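Local coordinates for protein branched-chain-amino-acid aminotransferase (Deinococcus radiodurans, PDB 3UYY) that probably catalyses the reversible transfer of the amino group from leucine, isoleucine or valine to 2-oxoglutarate, using pyridoxal 5'-phosphate as cofactor, at residues Q96-M101 and Q117-C122. Residues are numbered along the deposited sequence; the frame is centred on the assembly and turned at random.
Sequences QNAARM and QFIDAC. With PLP (pyridoxal-5'-phosphate), chain D.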
loop_
_atom_site.group_PDB
_atom_site.type_symbol
_atom_site.label_atom_id
_atom_site.label_comp_id
_atom_site.label_asym_id
_atom_site.label_seq_id
_atom_site.Cartn_x
_atom_site.Cartn_y
_atom_site.Cartn_z
ATOM N N GLN B 96 11.119 -8.880 19.388
ATOM C CA GLN B 96 10.970 -7.535 18.846
ATOM C C GLN B 96 10.150 -7.530 17.554
ATOM O O GLN B 96 9.359 -6.625 17.314
ATOM C CB GLN B 96 12.346 -6.912 18.598
ATOM C CG GLN B 96 13.140 -6.634 19.871
ATOM C CD GLN B 96 12.417 -5.675 20.816
ATOM O OE1 GLN B 96 11.733 -6.094 21.746
ATOM N NE2 GLN B 96 12.558 -4.383 20.567
ATOM N N ASN B 97 10.340 -8.538 16.717
ATOM C CA ASN B 97 9.590 -8.617 15.470
ATOM C C ASN B 97 8.110 -8.862 15.742
ATOM O O ASN B 97 7.248 -8.225 15.126
ATOM C CB ASN B 97 10.139 -9.743 14.599
ATOM C CG ASN B 97 11.528 -9.460 14.110
ATOM O OD1 ASN B 97 11.708 -8.726 13.133
ATOM N ND2 ASN B 97 12.531 -10.030 14.787
ATOM N N ALA B 98 7.817 -9.785 16.662
ATOM C CA ALA B 98 6.431 -10.091 16.999
ATOM C C ALA B 98 5.763 -8.833 17.547
ATOM O O ALA B 98 4.590 -8.586 17.277
ATOM C CB ALA B 98 6.364 -11.208 18.017
ATOM N N ALA B 99 6.514 -8.037 18.304
ATOM C CA ALA B 99 5.976 -6.797 18.858
ATOM C C ALA B 99 5.679 -5.803 17.736
ATOM O O ALA B 99 4.619 -5.176 17.716
ATOM C CB ALA B 99 6.969 -6.174 19.853
ATOM N N ARG B 100 6.613 -5.648 16.801
ATOM C CA ARG B 100 6.384 -4.714 15.704
ATOM C C ARG B 100 5.236 -5.193 14.788
ATOM O O ARG B 100 4.403 -4.391 14.361
ATOM C CB ARG B 100 7.669 -4.504 14.890
ATOM C CG ARG B 100 7.581 -3.352 13.883
ATOM C CD ARG B 100 8.925 -3.060 13.219
ATOM N NE ARG B 100 9.440 -4.186 12.442
ATOM C CZ ARG B 100 10.690 -4.264 11.987
ATOM N NH1 ARG B 100 11.552 -3.281 12.228
ATOM N NH2 ARG B 100 11.094 -5.334 11.313
ATOM N N MET B 101 5.170 -6.492 14.509
ATOM C CA MET B 101 4.102 -7.003 13.650
ATOM C C MET B 101 2.742 -6.709 14.255
ATOM O O MET B 101 1.776 -6.400 13.556
ATOM C CB MET B 101 4.226 -8.503 13.440
ATOM C CG MET B 101 3.150 -9.023 12.508
ATOM S SD MET B 101 3.723 -10.378 11.481
ATOM C CE MET B 101 3.267 -11.751 12.506
ATOM N N GLN B 117 2.916 -17.318 19.783
ATOM C CA GLN B 117 2.517 -17.857 18.487
ATOM C C GLN B 117 3.558 -17.508 17.436
ATOM O O GLN B 117 3.973 -18.349 16.636
ATOM C CB GLN B 117 1.178 -17.268 18.054
ATOM C CG GLN B 117 0.094 -17.245 19.118
ATOM C CD GLN B 117 -1.177 -16.588 18.605
ATOM O OE1 GLN B 117 -1.910 -17.170 17.798
ATOM N NE2 GLN B 117 -1.433 -15.359 19.049
ATOM N N PHE B 118 3.973 -16.250 17.454
ATOM C CA PHE B 118 4.948 -15.729 16.505
ATOM C C PHE B 118 6.280 -16.477 16.533
ATOM O O PHE B 118 6.762 -16.923 15.491
ATOM C CB PHE B 118 5.185 -14.237 16.770
ATOM C CG PHE B 118 6.081 -13.576 15.760
ATOM C CD1 PHE B 118 5.546 -12.978 14.622
ATOM C CD2 PHE B 118 7.465 -13.559 15.944
ATOM C CE1 PHE B 118 6.375 -12.371 13.675
ATOM C CE2 PHE B 118 8.307 -12.957 15.010
ATOM C CZ PHE B 118 7.763 -12.359 13.870
ATOM N N ILE B 119 6.885 -16.607 17.710
ATOM C CA ILE B 119 8.160 -17.311 17.783
ATOM C C ILE B 119 7.997 -18.793 17.440
ATOM O O ILE B 119 8.776 -19.362 16.656
ATOM C CB ILE B 119 8.816 -17.202 19.187
ATOM C CG1 ILE B 119 9.419 -15.813 19.402
ATOM C CG2 ILE B 119 9.953 -18.202 19.303
ATOM C CD1 ILE B 119 8.436 -14.683 19.343
ATOM N N ASP B 120 6.980 -19.417 18.025
ATOM C CA ASP B 120 6.751 -20.830 17.783
ATOM C C ASP B 120 6.688 -21.151 16.296
ATOM O O ASP B 120 7.234 -22.165 15.850
ATOM C CB ASP B 120 5.477 -21.296 18.482
ATOM C CG ASP B 120 5.178 -22.749 18.205
ATOM O OD1 ASP B 120 4.377 -23.028 17.286
ATOM O OD2 ASP B 120 5.762 -23.611 18.894
ATOM N N ALA B 121 6.021 -20.300 15.520
ATOM C CA ALA B 121 5.956 -20.542 14.083
ATOM C C ALA B 121 7.367 -20.435 13.483
ATOM O O ALA B 121 7.761 -21.270 12.663
ATOM C CB ALA B 121 5.001 -19.555 13.423
ATOM N N CYS B 122 8.136 -19.433 13.912
ATOM C CA CYS B 122 9.509 -19.251 13.421
ATOM C C CYS B 122 10.425 -20.427 13.747
ATOM O O CYS B 122 11.222 -20.863 12.903
ATOM C CB CYS B 122 10.126 -17.979 13.991
ATOM S SG CYS B 122 9.511 -16.473 13.203
HETATM N N1 PLP D . 13.130 0.457 7.033
HETATM C C2 PLP D . 12.521 -0.164 5.966
HETATM C C2A PLP D . 11.638 0.685 5.047
HETATM C C3 PLP D . 12.745 -1.560 5.770
HETATM O O3 PLP D . 12.157 -2.181 4.727
HETATM C C4 PLP D . 13.595 -2.303 6.680
HETATM C C4A PLP D . 13.803 -3.855 6.406
HETATM C C5 PLP D . 14.210 -1.563 7.803
HETATM C C6 PLP D . 13.956 -0.198 7.942
HETATM C C5A PLP D . 15.112 -2.143 8.854
HETATM O O4P PLP D . 14.447 -2.731 9.922
HETATM P P PLP D . 15.081 -3.962 10.681
HETATM O O1P PLP D . 15.263 -5.076 9.766
HETATM O O2P PLP D . 13.981 -4.272 11.742
HETATM O O3P PLP D . 16.276 -3.486 11.430
#
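Phe118 lays one face of its ring on Ala98 and joins two helices of the class IV aminotransferase fold. Segments 96-101 and 117-122 belong to the consecutive helices 94-107 and 115-129. The axes of the two segments run 125° apart, N to C, and approach to 9.6 Å.

The apolar packing centres on Phe118. Its CG lies anti to the backbone N (chi1 -175°), which sends the ring across to the other helix. Ala98 CA sits over the middle of the ring, and Ala98 CB lies 3.3 Å from Phe118 CG. Asn97 CB meets the far end of the ring, 3.6 Å from Phe118 CZ. Ile119 CD1 reaches Ala98 CB more loosely, at 4.3 Å.

Met101 makes a Met-aromatic contact at the ring edge. Its SD is 5.3 Å from the centroid of the Phe118 ring and 81° off the normal. The bends at chi2 and chi3 bring Met101 CE to CD1 and CE1 of Phe118. An alanine in place of Phe118 would probably open a gap between the helices and take the ring edge away from the Met101 methyl.

Strand 141-151 adds Pro146 against Phe118 and Val148 against Met101.

The polar contacts lie on another side of helix 94-107. Arg100 binds the cofactor phosphate, and its NH2 also forms a salt bridge with Glu77. Its guanidinium meets the phosphate edge-on. Arg100 NH1 donates to PLP O2P at 2.7 Å, while NH2 adds a weak, more bent bond to that same oxygen at 3.1 Å.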